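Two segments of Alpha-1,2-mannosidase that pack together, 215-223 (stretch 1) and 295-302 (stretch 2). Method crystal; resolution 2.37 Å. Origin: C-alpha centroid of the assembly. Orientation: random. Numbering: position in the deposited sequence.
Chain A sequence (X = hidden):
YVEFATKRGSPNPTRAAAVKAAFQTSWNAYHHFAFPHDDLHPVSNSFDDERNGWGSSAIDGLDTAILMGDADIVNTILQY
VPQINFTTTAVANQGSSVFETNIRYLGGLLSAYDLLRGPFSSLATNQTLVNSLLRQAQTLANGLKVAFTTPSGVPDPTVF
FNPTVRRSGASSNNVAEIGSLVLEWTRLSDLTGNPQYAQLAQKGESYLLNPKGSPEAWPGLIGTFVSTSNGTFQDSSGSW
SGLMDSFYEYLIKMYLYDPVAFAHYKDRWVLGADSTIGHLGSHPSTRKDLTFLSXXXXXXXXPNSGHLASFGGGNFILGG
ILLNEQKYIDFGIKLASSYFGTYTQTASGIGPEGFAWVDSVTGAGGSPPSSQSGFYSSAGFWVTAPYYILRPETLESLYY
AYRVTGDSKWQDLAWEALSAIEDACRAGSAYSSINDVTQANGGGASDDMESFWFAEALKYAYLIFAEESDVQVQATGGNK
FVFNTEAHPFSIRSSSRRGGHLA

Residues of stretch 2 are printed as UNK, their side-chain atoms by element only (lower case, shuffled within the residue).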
ATOM      1  N   PRO A 215       3.113 -25.029 -12.142  1.00 21.33           N
ATOM      2  CA  PRO A 215       4.258 -24.399 -12.813  1.00 18.61           C
ATOM      3  C   PRO A 215       4.086 -22.885 -12.871  1.00 18.58           C
ATOM      4  O   PRO A 215       2.960 -22.384 -12.904  1.00 19.29           O
ATOM      5  CB  PRO A 215       4.233 -25.032 -14.199  1.00 18.16           C
ATOM      6  CG  PRO A 215       2.768 -25.216 -14.438  1.00 21.00           C
ATOM      7  CD  PRO A 215       2.283 -25.773 -13.106  1.00 19.82           C
ATOM      8  N   GLU A 216       5.195 -22.155 -12.868  1.00 16.62           N
ATOM      9  CA  GLU A 216       5.123 -20.699 -12.926  1.00 16.30           C
ATOM     10  C   GLU A 216       4.660 -20.290 -14.313  1.00 14.72           C
ATOM     11  O   GLU A 216       5.109 -20.854 -15.302  1.00 16.00           O
ATOM     12  CB  GLU A 216       6.495 -20.093 -12.648  1.00 14.69           C
ATOM     13  CG  GLU A 216       7.094 -20.559 -11.345  1.00 16.29           C
ATOM     14  CD  GLU A 216       8.523 -20.109 -11.174  1.00 14.54           C
ATOM     15  OE1 GLU A 216       8.752 -18.930 -10.845  1.00 11.57           O
ATOM     16  OE2 GLU A 216       9.420 -20.947 -11.383  1.00 18.01           O
ATOM     17  N   ALA A 217       3.759 -19.317 -14.389  1.00 13.98           N
ATOM     18  CA  ALA A 217       3.275 -18.861 -15.687  1.00 13.73           C
ATOM     19  C   ALA A 217       4.503 -18.446 -16.472  1.00 14.50           C
ATOM     20  O   ALA A 217       4.643 -18.754 -17.656  1.00 15.79           O
ATOM     21  CB  ALA A 217       2.343 -17.685 -15.517  1.00 12.51           C
ATOM     22  N   TRP A 218       5.391 -17.741 -15.780  1.00 13.54           N
ATOM     23  CA  TRP A 218       6.644 -17.258 -16.340  1.00 12.63           C
ATOM     24  C   TRP A 218       7.610 -17.187 -15.172  1.00 10.34           C
ATOM     25  O   TRP A 218       7.195 -17.090 -14.024  1.00  9.79           O
ATOM     26  CB  TRP A 218       6.462 -15.869 -16.966  1.00 12.73           C
ATOM     27  CG  TRP A 218       5.927 -15.902 -18.371  1.00 12.36           C
ATOM     28  CD1 TRP A 218       6.579 -16.345 -19.489  1.00 13.00           C
ATOM     29  CD2 TRP A 218       4.623 -15.498 -18.803  1.00 12.12           C
ATOM     30  NE1 TRP A 218       5.759 -16.245 -20.588  1.00 10.15           N
ATOM     31  CE2 TRP A 218       4.553 -15.728 -20.197  1.00 10.67           C
ATOM     32  CE3 TRP A 218       3.501 -14.964 -18.146  1.00 12.81           C
ATOM     33  CZ2 TRP A 218       3.408 -15.444 -20.947  1.00  9.33           C
ATOM     34  CZ3 TRP A 218       2.362 -14.681 -18.893  1.00 10.16           C
ATOM     35  CH2 TRP A 218       2.326 -14.923 -20.279  1.00  9.77           C
ATOM     36  N   PRO A 219       8.916 -17.240 -15.450  1.00 11.66           N
ATOM     37  CA  PRO A 219       9.911 -17.181 -14.374  1.00  9.90           C
ATOM     38  C   PRO A 219       9.630 -16.018 -13.419  1.00 10.87           C
ATOM     39  O   PRO A 219       9.563 -14.863 -13.838  1.00 11.91           O
ATOM     40  CB  PRO A 219      11.227 -17.020 -15.135  1.00 10.17           C
ATOM     41  CG  PRO A 219      10.957 -17.744 -16.438  1.00 11.00           C
ATOM     42  CD  PRO A 219       9.560 -17.271 -16.777  1.00 10.07           C
ATOM     43  N   GLY A 220       9.450 -16.326 -12.140  1.00 10.17           N
ATOM     44  CA  GLY A 220       9.183 -15.278 -11.170  1.00 10.21           C
ATOM     45  C   GLY A 220       7.708 -14.953 -10.974  1.00  9.01           C
ATOM     46  O   GLY A 220       7.334 -14.387  -9.949  1.00  8.00           O
ATOM     47  N   LEU A 221       6.874 -15.302 -11.951  1.00  7.56           N
ATOM     48  CA  LEU A 221       5.441 -15.044 -11.861  1.00  8.50           C
ATOM     49  C   LEU A 221       4.722 -16.277 -11.321  1.00  9.35           C
ATOM     50  O   LEU A 221       4.280 -17.155 -12.077  1.00  9.60           O
ATOM     51  CB  LEU A 221       4.880 -14.642 -13.230  1.00  5.36           C
ATOM     52  CG  LEU A 221       5.492 -13.331 -13.739  1.00  9.18           C
ATOM     53  CD1 LEU A 221       4.887 -12.937 -15.086  1.00  9.53           C
ATOM     54  CD2 LEU A 221       5.253 -12.230 -12.705  1.00  9.07           C
ATOM     55  N   ILE A 222       4.619 -16.314  -9.995  1.00  8.16           N
ATOM     56  CA  ILE A 222       4.009 -17.408  -9.248  1.00  7.75           C
ATOM     57  C   ILE A 222       2.490 -17.400  -9.199  1.00  6.42           C
ATOM     58  O   ILE A 222       1.840 -16.471  -9.680  1.00  9.40           O
ATOM     59  CB  ILE A 222       4.548 -17.416  -7.787  1.00  8.96           C
ATOM     60  CG1 ILE A 222       4.165 -16.115  -7.060  1.00  8.76           C
ATOM     61  CG2 ILE A 222       6.071 -17.541  -7.810  1.00  9.64           C
ATOM     62  CD1 ILE A 222       4.497 -16.102  -5.560  1.00  5.71           C
ATOM     63  N   GLY A 223       1.932 -18.451  -8.604  1.00  7.56           N
ATOM     64  CA  GLY A 223       0.488 -18.576  -8.470  1.00  5.72           C
ATOM     65  C   GLY A 223      -0.027 -17.684  -7.352  1.00  6.88           C
ATOM     66  O   GLY A 223       0.758 -17.026  -6.673  1.00  7.38           O
ATOM     67  N   UNK A 295      -3.364  -9.078 -16.217  1.00 11.19           N
ATOM     68  CA  UNK A 295      -3.344 -10.129 -15.211  1.00 12.46           C
ATOM     69  C   UNK A 295      -2.999 -11.369 -16.018  1.00 12.59           C
ATOM     70  O   UNK A 295      -2.998 -11.321 -17.252  1.00 12.37           O
ATOM     71  c   UNK A 295      -4.720 -10.300 -14.573  1.00 13.27           C
ATOM     72  o   UNK A 295      -5.665 -10.711 -15.542  1.00 14.81           O
ATOM     73  N   UNK A 296      -2.724 -12.482 -15.347  1.00 11.99           N
ATOM     74  CA  UNK A 296      -2.357 -13.690 -16.071  1.00  9.22           C
ATOM     75  C   UNK A 296      -2.824 -14.979 -15.434  1.00 10.07           C
ATOM     76  O   UNK A 296      -3.137 -15.033 -14.248  1.00 10.37           O
ATOM     77  c   UNK A 296       1.288 -14.081 -12.495  1.00  6.64           C
ATOM     78  c   UNK A 296      -0.832 -13.744 -16.254  1.00  6.85           C
ATOM     79  c   UNK A 296       1.091 -12.831 -13.075  1.00  8.07           C
ATOM     80  c   UNK A 296      -0.063 -13.865 -14.955  1.00  7.61           C
ATOM     81  c   UNK A 296       0.420 -12.729 -14.298  1.00  5.65           C
ATOM     82  c   UNK A 296       0.827 -15.223 -13.123  1.00  4.42           C
ATOM     83  c   UNK A 296       0.151 -15.113 -14.355  1.00  5.85           C
ATOM     84  o   UNK A 296       1.929 -14.174 -11.287  1.00  8.72           O
ATOM     85  N   UNK A 297      -2.861 -16.017 -16.255  1.00 10.91           N
ATOM     86  CA  UNK A 297      -3.246 -17.348 -15.838  1.00 12.65           C
ATOM     87  C   UNK A 297      -2.603 -18.231 -16.889  1.00 13.09           C
ATOM     88  O   UNK A 297      -3.091 -18.344 -18.015  1.00 12.43           O
ATOM     89  n   UNK A 297      -4.296 -19.709 -14.976  1.00 16.51           N
ATOM     90  c   UNK A 297      -5.223 -18.783 -15.168  1.00 16.34           C
ATOM     91  o   UNK A 297      -6.390 -18.940 -14.828  1.00 18.86           O
ATOM     92  c   UNK A 297      -4.769 -17.499 -15.841  1.00 13.50           C
ATOM     93  N   UNK A 298      -1.486 -18.849 -16.522  1.00 15.09           N
ATOM     94  CA  UNK A 298      -0.767 -19.671 -17.473  1.00 16.91           C
ATOM     95  C   UNK A 298      -0.042 -18.679 -18.363  1.00 18.78           C
ATOM     96  O   UNK A 298       0.372 -17.618 -17.892  1.00 18.49           O
ATOM     97  N   UNK A 299       0.096 -19.001 -19.643  1.00 19.73           N
ATOM     98  CA  UNK A 299       0.769 -18.113 -20.577  1.00 21.98           C
ATOM     99  C   UNK A 299      -0.239 -17.126 -21.172  1.00 21.86           C
ATOM    100  O   UNK A 299       0.089 -16.361 -22.067  1.00 23.64           O
ATOM    101  c   UNK A 299       1.420 -18.924 -21.699  1.00 25.08           C
ATOM    102  n   UNK A 299       2.827 -20.794 -19.033  1.00 31.71           N
ATOM    103  o   UNK A 299       3.993 -19.334 -20.289  1.00 36.28           O
ATOM    104  c   UNK A 299       2.008 -20.257 -21.244  1.00 29.62           C
ATOM    105  c   UNK A 299       3.027 -20.090 -20.144  1.00 33.30           C
ATOM    106  N   UNK A 300      -1.470 -17.140 -20.674  1.00 21.69           N
ATOM    107  CA  UNK A 300      -2.491 -16.232 -21.187  1.00 21.05           C
ATOM    108  C   UNK A 300      -2.651 -15.014 -20.272  1.00 20.87           C
ATOM    109  O   UNK A 300      -2.622 -15.138 -19.043  1.00 19.37           O
ATOM    110  o   UNK A 300      -4.487 -17.019 -20.050  1.00 22.16           O
ATOM    111  c   UNK A 300      -3.837 -16.953 -21.306  1.00 19.79           C
ATOM    112  N   UNK A 301      -2.829 -13.841 -20.875  1.00 18.72           N
ATOM    113  CA  UNK A 301      -2.986 -12.607 -20.107  1.00 18.41           C
ATOM    114  C   UNK A 301      -4.335 -11.952 -20.383  1.00 17.26           C
ATOM    115  O   UNK A 301      -4.906 -12.121 -21.452  1.00 18.51           O
ATOM    116  c   UNK A 301      -0.485 -12.225 -20.154  1.00 17.99           C
ATOM    117  o   UNK A 301      -1.926 -11.213 -21.804  1.00 14.52           O
ATOM    118  c   UNK A 301      -1.855 -11.599 -20.427  1.00 17.24           C
ATOM    119  N   UNK A 302      -4.844 -11.207 -19.413  1.00 16.43           N
ATOM    120  CA  UNK A 302      -6.136 -10.554 -19.565  1.00 16.84           C
ATOM    121  C   UNK A 302      -6.006  -9.035 -19.436  1.00 16.33           C
ATOM    122  O   UNK A 302      -5.507  -8.536 -18.428  1.00 16.12           O
ATOM    123  o   UNK A 302      -8.355 -10.446 -18.603  1.00 21.13           O
ATOM    124  c   UNK A 302      -7.104 -11.098 -18.513  1.00 16.08           C
TER

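Position 295 carries one carbon and one oxygen, the outline of a hydroxymethyl group, and lies out of reach of stretch 1. It is Ser295; its backbone N and O pair with the O and N of position 302, opening a two-stranded hairpin. The place is partly exposed, where a small polar side chain is at home, and Ser295 OG is hydrogen-bonded to a residue adjoining one of the stretches.

At position 296 a single carbon leads to a ring of six carbons bearing one oxygen. The CA-to-CB bond points toward stretch 1, ring carbons lie against Ala217 and Leu221, and the oxygen is near Ile222 O. This phenol is Tyr296, and the long, flat side chain suits a buried place. Tyr296 CD1 lies 3.6 Å from Ala217 CB and Tyr296 CZ 3.7 Å from Leu221 CB, while Tyr296 OH donates a hydrogen bond to Ile222 O at 2.8 Å. A phenol fits here because it joins an apolar ring to a polar tip that can satisfy a buried carbonyl.

Position 297 has two carbons, the second carrying an oxygen and a nitrogen, and points away from stretch 1 into an exposed place. This short amide is Asn297, a polar group at ease there.

Position 298 has no side-chain atoms. Its backbone O approaches Ala217 CB at 3.1 Å, and its CA is 4.5 Å from Ala217 CA. It is Gly298, whose phi of 77° favours glycine in the type II' turn from Asn297 to position 300.

Position 299 has three carbons, the last holding one oxygen and one nitrogen, an amide one carbon longer than that of Asn297. Its CA-to-CB bond runs sideways, yet the chain brings its end back over one face of the Trp218 indole and close to Ala217 O; its backbone O lies 3.2 Å from Trp218 CH2. This is Gln299, long and flexible enough for that return.

Position 300 again shows one carbon and one oxygen, pointing away from stretch 1. This is Ser300; Ser300 OG donates to Asn297 O at 2.8 Å, a short hydroxyl reaching back across the turn.

At position 301 one carbon carries both an oxygen and a carbon, the latter near Trp218 CH2. The branched pattern is Thr301. Its methyl, Thr301 CG2, sits 3.9 Å from Trp218 CH2, giving the indole an apolar neighbour.

Position 302, with one carbon and one oxygen, is beyond reach of stretch 1. It is Ser302, its small polar side chain suited to a partly exposed place; its backbone closes the pairing with Ser295.

The contact therefore joins a hairpin to an irregular segment containing a type II turn from Trp218 to Leu221. Tyr296 packs against Ala217 and Leu221 and is tied to Ile222 O, while Trp218 extends beside the hairpin turn, near Gly298, Gln299 and Thr301. Small Ala217 lets the backbone come close at Gly298, and together the stretches bury 380 Å².

Stretch 2, residues 295-302: SYNGQSTS
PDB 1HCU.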